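Local structure of hypothetical protein MJ0764 (Methanocaldococcus jannaschii, 2B8M) at residues Gln28-Leu34 and Leu94-Lys100; Ser45-Val49 and Pro104-Asn108; Glu57-Glu63 and Val82-Asn88. The protein is of unknown function but has the double-stranded beta-helix fold of the RmlC-like cupin family, whose barrel commonly encloses a ligand or metal pocket. Residues are numbered along the deposited sequence.

Interaction 1: Gln28-Leu34 and Leu94-Lys100; sequences QINHIVL and LEFFVVK. With SO4 (sulfate ion), chain B.
Strands 28-34 and 94-100 run antiparallel, axes 4.6 Å apart at 164°, in extended conformation. Gln28, Asn30, Ile32 and Leu34 form hydrogen-bonded pairs with Lys100, Val98, Phe96 and Leu94, from Gln28 N to Lys100 O (2.9 Å) through to Leu34 N to Leu94 O (2.7 Å). On the face of Ile32, Phe96 takes the p rotamer, so its ring lies back over Ile32, whose CB sits 3.9 Å from the ring centroid as a CH-pi contact; Leu34 CD1 lies against the edge of the ring, 4.3 Å from Phe96 CE1, and Ile32 CD1 meets Val98 CG2 at 3.8 Å. On the other face His31 (t) tilts its CD2 over the Phe97 ring, 3.6 Å from CE2, and its NE2 donates to Glu95 OE2 at 2.6 Å. At the Gln28-Lys100 end Lys100 NZ, bonded to Asn46, also reaches Gln28 OE1 (2.8 Å, weak), while Gln28 NE2 binds sulfate O1 at 3.0 Å. Such neighbouring antiparallel strands, one face lined by Ile32, Phe96 and Val98 toward the interior, are typical of the cupin beta-barrel.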
loop_
_atom_site.group_PDB
_atom_site.type_symbol
_atom_site.label_atom_id
_atom_site.label_comp_id
_atom_site.label_asym_id
_atom_site.label_seq_id
_atom_site.Cartn_x
_atom_site.Cartn_y
_atom_site.Cartn_z
ATOM N N GLN A 28 7.144 -6.684 1.888
ATOM C CA GLN A 28 7.502 -5.629 2.815
ATOM C C GLN A 28 6.629 -4.405 2.550
ATOM O O GLN A 28 6.362 -4.032 1.400
ATOM C CB GLN A 28 8.971 -5.248 2.735
ATOM C CG GLN A 28 9.920 -6.322 3.033
ATOM C CD GLN A 28 11.354 -5.907 2.752
ATOM O OE1 GLN A 28 11.666 -5.342 1.687
ATOM N NE2 GLN A 28 12.237 -6.176 3.694
ATOM N N ILE A 29 6.138 -3.805 3.630
ATOM C CA ILE A 29 5.361 -2.583 3.530
ATOM C C ILE A 29 5.880 -1.587 4.557
ATOM O O ILE A 29 5.860 -1.833 5.761
ATOM C CB ILE A 29 3.828 -2.825 3.707
ATOM C CG1 ILE A 29 3.316 -3.934 2.773
ATOM C CG2 ILE A 29 3.061 -1.510 3.477
ATOM C CD1 ILE A 29 1.876 -4.282 2.940
ATOM N N ASN A 30 6.340 -0.442 4.069
ATOM C CA ASN A 30 6.827 0.645 4.911
ATOM C C ASN A 30 5.952 1.875 4.742
ATOM O O ASN A 30 5.302 2.050 3.708
ATOM C CB ASN A 30 8.300 0.940 4.575
ATOM C CG ASN A 30 9.148 -0.277 4.645
ATOM O OD1 ASN A 30 8.904 -1.169 5.474
ATOM N ND2 ASN A 30 10.159 -0.354 3.793
ATOM N N HIS A 31 5.942 2.733 5.773
ATOM C CA HIS A 31 5.234 3.983 5.749
ATOM C C HIS A 31 6.242 5.100 5.975
ATOM O O HIS A 31 7.001 5.072 6.934
ATOM C CB HIS A 31 4.181 3.982 6.815
ATOM C CG HIS A 31 3.514 5.309 7.005
ATOM N ND1 HIS A 31 3.645 6.028 8.163
ATOM C CD2 HIS A 31 2.740 6.049 6.179
ATOM C CE1 HIS A 31 2.949 7.150 8.059
ATOM N NE2 HIS A 31 2.376 7.176 6.871
ATOM N N ILE A 32 6.265 6.057 5.069
ATOM C CA ILE A 32 7.256 7.129 5.119
ATOM C C ILE A 32 6.573 8.514 5.060
ATOM O O ILE A 32 5.678 8.739 4.256
ATOM C CB ILE A 32 8.315 7.012 3.999
ATOM C CG1 ILE A 32 9.017 5.640 4.112
ATOM C CG2 ILE A 32 9.329 8.132 4.104
ATOM C CD1 ILE A 32 9.919 5.322 3.042
ATOM N N VAL A 33 7.013 9.394 5.956
ATOM C CA VAL A 33 6.696 10.796 5.917
ATOM C C VAL A 33 7.961 11.596 5.827
ATOM O O VAL A 33 8.880 11.438 6.659
ATOM C CB VAL A 33 5.865 11.229 7.153
ATOM C CG1 VAL A 33 5.466 12.705 7.060
ATOM C CG2 VAL A 33 4.660 10.346 7.261
ATOM N N LEU A 34 8.007 12.468 4.814
ATOM C CA LEU A 34 9.127 13.380 4.630
ATOM C C LEU A 34 8.598 14.765 4.614
ATOM O O LEU A 34 7.878 15.166 3.683
ATOM C CB LEU A 34 9.855 13.104 3.297
ATOM C CG LEU A 34 10.490 11.723 3.146
ATOM C CD1 LEU A 34 11.129 11.650 1.782
ATOM C CD2 LEU A 34 11.524 11.474 4.245
ATOM N N LEU A 94 5.266 15.041 2.509
ATOM C CA LEU A 94 5.100 13.966 1.551
ATOM C C LEU A 94 4.930 12.727 2.366
ATOM O O LEU A 94 5.765 12.463 3.233
ATOM C CB LEU A 94 6.355 13.762 0.725
ATOM C CG LEU A 94 6.611 12.510 -0.139
ATOM C CD1 LEU A 94 5.535 12.309 -1.207
ATOM C CD2 LEU A 94 7.908 12.625 -0.806
ATOM N N GLU A 95 3.868 11.997 2.077
ATOM C CA GLU A 95 3.533 10.770 2.761
ATOM C C GLU A 95 3.270 9.673 1.733
ATOM O O GLU A 95 2.456 9.850 0.828
ATOM C CB GLU A 95 2.311 10.973 3.671
ATOM C CG GLU A 95 2.065 9.786 4.542
ATOM C CD GLU A 95 0.912 9.962 5.499
ATOM O OE1 GLU A 95 0.299 11.045 5.483
ATOM O OE2 GLU A 95 0.605 9.008 6.257
ATOM N N PHE A 96 3.946 8.538 1.890
ATOM C CA PHE A 96 3.765 7.396 0.970
ATOM C C PHE A 96 3.940 6.066 1.682
ATOM O O PHE A 96 4.551 6.005 2.758
ATOM C CB PHE A 96 4.642 7.493 -0.281
ATOM C CG PHE A 96 6.082 7.596 -0.009
ATOM C CD1 PHE A 96 6.625 8.782 0.427
ATOM C CD2 PHE A 96 6.918 6.512 -0.188
ATOM C CE1 PHE A 96 8.008 8.885 0.680
ATOM C CE2 PHE A 96 8.268 6.585 0.069
ATOM C CZ PHE A 96 8.820 7.774 0.523
ATOM N N PHE A 97 3.396 5.021 1.078
ATOM C CA PHE A 97 3.742 3.662 1.423
ATOM C C PHE A 97 4.659 3.071 0.388
ATOM O O PHE A 97 4.561 3.394 -0.789
ATOM C CB PHE A 97 2.504 2.783 1.570
ATOM C CG PHE A 97 1.594 3.252 2.666
ATOM C CD1 PHE A 97 0.618 4.215 2.422
ATOM C CD2 PHE A 97 1.744 2.751 3.954
ATOM C CE1 PHE A 97 -0.166 4.652 3.458
ATOM C CE2 PHE A 97 0.936 3.177 4.976
ATOM C CZ PHE A 97 -0.002 4.125 4.737
ATOM N N VAL A 98 5.518 2.178 0.857
ATOM C CA VAL A 98 6.428 1.442 0.013
ATOM C C VAL A 98 6.012 -0.013 0.108
ATOM O O VAL A 98 5.932 -0.541 1.200
ATOM C CB VAL A 98 7.877 1.563 0.495
ATOM C CG1 VAL A 98 8.795 0.760 -0.355
ATOM C CG2 VAL A 98 8.334 3.017 0.504
ATOM N N VAL A 99 5.716 -0.628 -1.042
ATOM C CA VAL A 99 5.328 -2.018 -1.103
ATOM C C VAL A 99 6.404 -2.727 -1.901
ATOM O O VAL A 99 6.753 -2.327 -3.010
ATOM C CB VAL A 99 3.961 -2.197 -1.790
ATOM C CG1 VAL A 99 3.669 -3.686 -2.030
ATOM C CG2 VAL A 99 2.869 -1.495 -1.018
ATOM N N LYS A 100 6.965 -3.779 -1.330
ATOM C CA LYS A 100 8.032 -4.500 -2.005
ATOM C C LYS A 100 7.667 -5.966 -2.048
ATOM O O LYS A 100 7.325 -6.572 -1.032
ATOM C CB LYS A 100 9.371 -4.272 -1.299
ATOM C CG LYS A 100 9.809 -2.820 -1.225
ATOM C CD LYS A 100 10.883 -2.630 -0.187
ATOM C CE LYS A 100 12.105 -3.425 -0.507
ATOM N NZ LYS A 100 13.165 -3.257 0.522
HETATM S S SO4 B . 15.258 -3.727 3.298
HETATM O O1 SO4 B . 14.908 -5.096 2.911
HETATM O O2 SO4 B . 14.325 -3.252 4.324
HETATM O O3 SO4 B . 16.620 -3.680 3.830
HETATM O O4 SO4 B . 15.183 -2.853 2.134
#

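Interaction 2: Ser45-Val49 and Pro104-Asn108; sequences SNSYV and PKKLN. With SO4 (sulfate ion), chain B.
Two loops of the cupin barrel meet here at the surface: 45-49, which leads into strand 49-55, and the turn formed by residues 104-108 after strand 93-100. Residues 104-106 have helical phi/psi, and Leu107 N bonds back to Pro104 O at 2.9 Å. Ser45 stands back from this turn, its OG bonded to Pro79 and Val82. Asn46 follows with phi/psi of -104/9 and a p side chain. Its OD1, whose main partner is Lys100 NZ, lies 3.3 Å from Pro104 CG, while its ND2 donates to sulfate O4 at 3.1 Å and more weakly to O1 at 3.4 Å. The sulfate, probably from the crystallisation liquor, is also held by Lys20 and Gln28. Ser47 is fully extended (-157/-171) and directs CB toward the turn, with CA 5.2 Å from that of Pro104; its OG bonds to Pro102 O and touches Leu107 CD1 at 3.7 Å. Tyr48 (m) brings CE2 to 3.9 Å from Leu107 CD1, and its ring stacks with His26 of the second subunit. No direct hydrogen bond joins the two loops. A water bridges them instead, donating to both Asn46 O and Pro104 O at 2.8 Å.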
loop_
_atom_site.group_PDB
_atom_site.type_symbol
_atom_site.label_atom_id
_atom_site.label_comp_id
_atom_site.label_asym_id
_atom_site.label_seq_id
_atom_site.Cartn_x
_atom_site.Cartn_y
_atom_site.Cartn_z
ATOM N N SER A 45 17.143 -0.379 -5.722
ATOM C CA SER A 45 16.022 -1.131 -5.179
ATOM C C SER A 45 16.425 -2.565 -5.006
ATOM O O SER A 45 17.060 -3.124 -5.895
ATOM C CB SER A 45 14.825 -1.084 -6.117
ATOM O OG SER A 45 15.251 -1.370 -7.435
ATOM N N ASN A 46 16.070 -3.176 -3.873
ATOM C CA ASN A 46 16.409 -4.585 -3.641
ATOM C C ASN A 46 15.216 -5.520 -3.816
ATOM O O ASN A 46 15.307 -6.701 -3.512
ATOM C CB ASN A 46 17.063 -4.823 -2.268
ATOM C CG ASN A 46 16.159 -4.468 -1.086
ATOM O OD1 ASN A 46 14.987 -4.067 -1.233
ATOM N ND2 ASN A 46 16.714 -4.627 0.111
ATOM N N SER A 47 14.125 -4.979 -4.324
ATOM C CA SER A 47 13.069 -5.792 -4.882
ATOM C C SER A 47 12.298 -4.940 -5.840
ATOM O O SER A 47 12.665 -3.798 -6.116
ATOM C CB SER A 47 12.157 -6.354 -3.784
ATOM O OG SER A 47 11.251 -7.386 -4.243
ATOM N N TYR A 48 11.168 -5.473 -6.311
ATOM C CA TYR A 48 10.246 -4.727 -7.138
ATOM C C TYR A 48 9.416 -3.823 -6.226
ATOM O O TYR A 48 8.838 -4.272 -5.220
ATOM C CB TYR A 48 9.364 -5.677 -7.962
ATOM C CG TYR A 48 10.152 -6.483 -8.911
ATOM C CD1 TYR A 48 10.444 -6.008 -10.183
ATOM C CD2 TYR A 48 10.677 -7.709 -8.517
ATOM C CE1 TYR A 48 11.208 -6.783 -11.047
ATOM C CE2 TYR A 48 11.440 -8.453 -9.353
ATOM C CZ TYR A 48 11.708 -7.983 -10.630
ATOM O OH TYR A 48 12.517 -8.737 -11.490
ATOM N N VAL A 49 9.367 -2.536 -6.569
ATOM C CA VAL A 49 8.848 -1.485 -5.657
ATOM C C VAL A 49 7.643 -0.787 -6.232
ATOM O O VAL A 49 7.618 -0.441 -7.410
ATOM C CB VAL A 49 9.928 -0.418 -5.364
ATOM C CG1 VAL A 49 9.387 0.770 -4.501
ATOM C CG2 VAL A 49 11.139 -1.060 -4.725
ATOM N N PRO A 104 13.111 -9.114 -0.480
ATOM C CA PRO A 104 14.452 -9.021 -1.060
ATOM C C PRO A 104 15.277 -10.315 -0.969
ATOM O O PRO A 104 16.051 -10.632 -1.871
ATOM C CB PRO A 104 15.076 -7.884 -0.265
ATOM C CG PRO A 104 13.927 -6.961 0.040
ATOM C CD PRO A 104 12.752 -7.874 0.244
ATOM N N LYS A 105 15.105 -11.094 0.092
ATOM C CA LYS A 105 15.918 -12.300 0.223
ATOM C C LYS A 105 15.686 -13.263 -0.934
ATOM O O LYS A 105 16.602 -14.007 -1.336
ATOM C CB LYS A 105 15.704 -12.982 1.575
ATOM C CG LYS A 105 14.376 -13.724 1.722
ATOM C CD LYS A 105 14.166 -14.088 3.198
ATOM C CE LYS A 105 12.877 -14.841 3.421
ATOM N NZ LYS A 105 12.888 -15.406 4.810
ATOM N N LYS A 106 14.483 -13.234 -1.499
ATOM C CA LYS A 106 14.131 -14.131 -2.578
ATOM C C LYS A 106 14.839 -13.760 -3.859
ATOM O O LYS A 106 14.964 -14.580 -4.760
ATOM C CB LYS A 106 12.621 -14.175 -2.796
ATOM C CG LYS A 106 11.837 -14.652 -1.579
ATOM C CD LYS A 106 12.076 -16.115 -1.218
ATOM C CE LYS A 106 11.063 -16.582 -0.171
ATOM N N LEU A 107 15.321 -12.529 -3.945
ATOM C CA LEU A 107 16.018 -12.102 -5.139
ATOM C C LEU A 107 17.517 -12.155 -4.940
ATOM O O LEU A 107 18.287 -11.854 -5.874
ATOM C CB LEU A 107 15.570 -10.712 -5.514
ATOM C CG LEU A 107 14.110 -10.678 -5.981
ATOM C CD1 LEU A 107 13.719 -9.286 -6.248
ATOM C CD2 LEU A 107 13.938 -11.518 -7.230
ATOM N N ASN A 108 17.936 -12.571 -3.748
ATOM C CA ASN A 108 19.353 -12.592 -3.421
ATOM C C ASN A 108 19.928 -13.997 -3.575
ATOM O O ASN A 108 20.372 -14.645 -2.612
ATOM C CB ASN A 108 19.611 -12.032 -2.036
ATOM C CG ASN A 108 21.072 -11.768 -1.799
ATOM O OD1 ASN A 108 21.868 -11.680 -2.754
ATOM N ND2 ASN A 108 21.449 -11.661 -0.537
HETATM S S SO4 B . 15.258 -3.727 3.298
HETATM O O1 SO4 B . 14.908 -5.096 2.911
HETATM O O2 SO4 B . 14.325 -3.252 4.324
HETATM O O3 SO4 B . 16.620 -3.680 3.830
HETATM O O4 SO4 B . 15.183 -2.853 2.134
HETATM O O HOH W 1 17.363 -8.489 -3.118
#

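Interaction 3: Glu57-Glu63 and Val82-Asn88; sequences EMTLTLE and VKMLIQN
In the smaller sheet of the cupin double-stranded beta-helix, strands 57-62 and 83-87 pair antiparallel, with axes 4.8 Å apart at 166°. Backbone hydrogen bonds set the register: Thr59 with Gln87 and Thr61 with Leu85 are hydrogen-bonded pairs, every N to O distance between partners being 2.9 Å, while Leu60-Ile86 and Leu62-Met84 are non-hydrogen-bonded pairs with CA atoms 4.9 and 4.6 Å apart. Apolar contacts fill the face of Leu60 and Leu62. Leu62 CD2 presses on Met84 CB at 3.4 Å, Leu60 CD1 lies 3.8 Å from Ile86 CG1, and Met58 CG meets Ile86 CG2 at 4.0 Å; Met58 and Met84 are selenomethionines. Met58 and Ile86 also touch Leu51 and Phe96 of the facing sheet, closing the barrel interior. On the face of Thr59, Thr61, Leu85 and Gln87 one water donates to Thr59 O at 2.9 Å, accepts from Gln87 NE2 at 2.6 Å and bonds Thr61 OG1 at 2.8 Å; Thr59 OG1 itself bonds to Asn69. At the end of the ladder Glu63 turns to phi/psi 44/-124. Its N donates to Lys83 O at 2.8 Å, and its m,m side chain folds back so that OE2 accepts from Lys83 N at 2.9 Å.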
loop_
_atom_site.group_PDB
_atom_site.type_symbol
_atom_site.label_atom_id
_atom_site.label_comp_id
_atom_site.label_asym_id
_atom_site.label_seq_id
_atom_site.Cartn_x
_atom_site.Cartn_y
_atom_site.Cartn_z
ATOM N N GLU A 57 4.014 15.795 -2.642
ATOM C CA GLU A 57 4.646 15.617 -3.930
ATOM C C GLU A 57 6.036 15.050 -3.735
ATOM O O GLU A 57 6.824 15.566 -2.930
ATOM C CB GLU A 57 4.734 16.964 -4.639
ATOM C CG GLU A 57 5.372 16.919 -6.038
ATOM C CD GLU A 57 5.259 18.258 -6.751
ATOM O OE1 GLU A 57 4.238 18.952 -6.542
ATOM O OE2 GLU A 57 6.189 18.624 -7.493
HETATM N N MSE A 58 6.322 13.982 -4.484
HETATM C CA MSE A 58 7.593 13.307 -4.439
HETATM C C MSE A 58 8.398 13.704 -5.644
HETATM O O MSE A 58 7.860 13.776 -6.724
HETATM C CB MSE A 58 7.363 11.794 -4.511
HETATM C CG MSE A 58 8.640 11.007 -4.659
HETATM SE SE MSE A 58 8.265 9.112 -4.895
HETATM C CE MSE A 58 7.406 8.769 -3.080
ATOM N N THR A 59 9.694 13.928 -5.447
ATOM C CA THR A 59 10.629 14.087 -6.529
ATOM C C THR A 59 11.464 12.813 -6.536
ATOM O O THR A 59 12.193 12.503 -5.578
ATOM C CB THR A 59 11.464 15.368 -6.338
ATOM O OG1 THR A 59 10.591 16.487 -6.331
ATOM C CG2 THR A 59 12.447 15.558 -7.465
ATOM N N LEU A 60 11.333 12.067 -7.625
ATOM C CA LEU A 60 11.932 10.750 -7.784
ATOM C C LEU A 60 12.949 10.790 -8.922
ATOM O O LEU A 60 12.631 11.116 -10.046
ATOM C CB LEU A 60 10.832 9.750 -8.144
ATOM C CG LEU A 60 11.318 8.318 -8.327
ATOM C CD1 LEU A 60 11.831 7.761 -7.018
ATOM C CD2 LEU A 60 10.191 7.449 -8.877
ATOM N N THR A 61 14.210 10.534 -8.610
ATOM C CA THR A 61 15.249 10.456 -9.607
ATOM C C THR A 61 15.700 9.013 -9.717
ATOM O O THR A 61 16.166 8.422 -8.740
ATOM C CB THR A 61 16.457 11.390 -9.287
ATOM O OG1 THR A 61 15.970 12.717 -8.987
ATOM C CG2 THR A 61 17.352 11.493 -10.469
ATOM N N LEU A 62 15.566 8.464 -10.926
ATOM C CA LEU A 62 15.944 7.120 -11.214
ATOM C C LEU A 62 17.082 7.124 -12.214
ATOM O O LEU A 62 17.034 7.815 -13.254
ATOM C CB LEU A 62 14.781 6.311 -11.783
ATOM C CG LEU A 62 13.527 6.174 -10.939
ATOM C CD1 LEU A 62 12.573 5.244 -11.664
ATOM C CD2 LEU A 62 13.826 5.646 -9.550
ATOM N N GLU A 63 18.118 6.367 -11.895
ATOM C CA GLU A 63 19.283 6.247 -12.766
ATOM C C GLU A 63 19.731 7.587 -13.327
ATOM O O GLU A 63 19.999 8.475 -12.544
ATOM C CB GLU A 63 19.048 5.200 -13.859
ATOM C CG GLU A 63 18.855 3.801 -13.376
ATOM C CD GLU A 63 20.112 3.131 -12.811
ATOM O OE1 GLU A 63 21.237 3.552 -13.133
ATOM O OE2 GLU A 63 19.982 2.144 -12.036
ATOM N N VAL A 82 17.362 -0.899 -9.512
ATOM C CA VAL A 82 17.354 0.419 -10.122
ATOM C C VAL A 82 17.811 1.455 -9.067
ATOM O O VAL A 82 17.280 1.480 -7.929
ATOM C CB VAL A 82 15.925 0.776 -10.637
ATOM C CG1 VAL A 82 15.813 2.240 -11.052
ATOM C CG2 VAL A 82 15.524 -0.100 -11.805
ATOM N N LYS A 83 18.737 2.324 -9.451
ATOM C CA LYS A 83 19.216 3.384 -8.578
ATOM C C LYS A 83 18.162 4.449 -8.440
ATOM O O LYS A 83 17.681 4.993 -9.464
ATOM C CB LYS A 83 20.476 4.017 -9.124
ATOM C CG LYS A 83 21.101 5.007 -8.185
ATOM C CD LYS A 83 22.560 5.261 -8.506
ATOM C CE LYS A 83 22.796 5.668 -9.943
ATOM N NZ LYS A 83 24.193 6.026 -10.217
HETATM N N MSE A 84 17.778 4.709 -7.199
HETATM C CA MSE A 84 16.730 5.671 -6.925
HETATM C C MSE A 84 17.029 6.627 -5.789
HETATM O O MSE A 84 17.793 6.337 -4.845
HETATM C CB MSE A 84 15.421 4.974 -6.575
HETATM C CG MSE A 84 15.546 4.034 -5.394
HETATM SE SE MSE A 84 13.947 2.923 -5.137
HETATM C CE MSE A 84 12.750 4.297 -4.792
ATOM N N LEU A 85 16.431 7.795 -5.924
ATOM C CA LEU A 85 16.414 8.781 -4.856
ATOM C C LEU A 85 15.025 9.405 -4.740
ATOM O O LEU A 85 14.454 9.847 -5.760
ATOM C CB LEU A 85 17.377 9.880 -5.175
ATOM C CG LEU A 85 17.421 11.047 -4.203
ATOM C CD1 LEU A 85 17.845 10.539 -2.858
ATOM C CD2 LEU A 85 18.282 12.144 -4.729
ATOM N N ILE A 86 14.515 9.420 -3.504
ATOM C CA ILE A 86 13.262 10.049 -3.165
ATOM C C ILE A 86 13.515 11.261 -2.334
ATOM O O ILE A 86 14.079 11.169 -1.240
ATOM C CB ILE A 86 12.350 9.087 -2.368
ATOM C CG1 ILE A 86 11.911 7.908 -3.251
ATOM C CG2 ILE A 86 11.117 9.774 -1.830
ATOM C CD1 ILE A 86 11.228 6.803 -2.447
ATOM N N GLN A 87 13.020 12.384 -2.815
ATOM C CA GLN A 87 13.121 13.668 -2.135
ATOM C C GLN A 87 11.758 14.332 -2.018
ATOM O O GLN A 87 10.887 14.133 -2.865
ATOM C CB GLN A 87 14.027 14.623 -2.906
ATOM C CG GLN A 87 15.429 14.153 -3.191
ATOM C CD GLN A 87 16.109 15.143 -4.080
ATOM O OE1 GLN A 87 16.963 15.941 -3.637
ATOM N NE2 GLN A 87 15.725 15.139 -5.341
ATOM N N ASN A 88 11.547 15.077 -0.924
ATOM C CA ASN A 88 10.485 16.039 -0.872
ATOM C C ASN A 88 11.006 17.445 -0.964
ATOM O O ASN A 88 11.486 18.034 0.008
ATOM C CB ASN A 88 9.623 15.884 0.379
ATOM C CG ASN A 88 8.441 16.860 0.406
ATOM O OD1 ASN A 88 8.092 17.480 -0.607
ATOM N ND2 ASN A 88 7.868 17.041 1.569
HETATM O O HOH W 2 14.969 12.910 -6.362
#

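How the interactions relate
Along the chain the order is 28-34, 45-49, 57-63, 82-88, 94-100, 104-108, so interactions 1 and 2 cross and interaction 3 is nested within both. Interaction 1 lies in the larger sheet, about 13 Å centre to centre from interaction 3 in the smaller one; the sheets face each other, with Met58 CE 3.5 Å from Phe96 CG, and Asn88 ND2 probably bonding Leu34 O at 2.8 Å. Interaction 2 sits at the rim, about 16 Å between centres from interaction 1 and about 18 Å from interaction 3. It shares the sulfate with interaction 1 and meets interaction 3 through Ser45 N and Val82 O, 2.9 Å apart. Strands distant in sequence thus build the barrel, while each contact lends residues to the dimer interface.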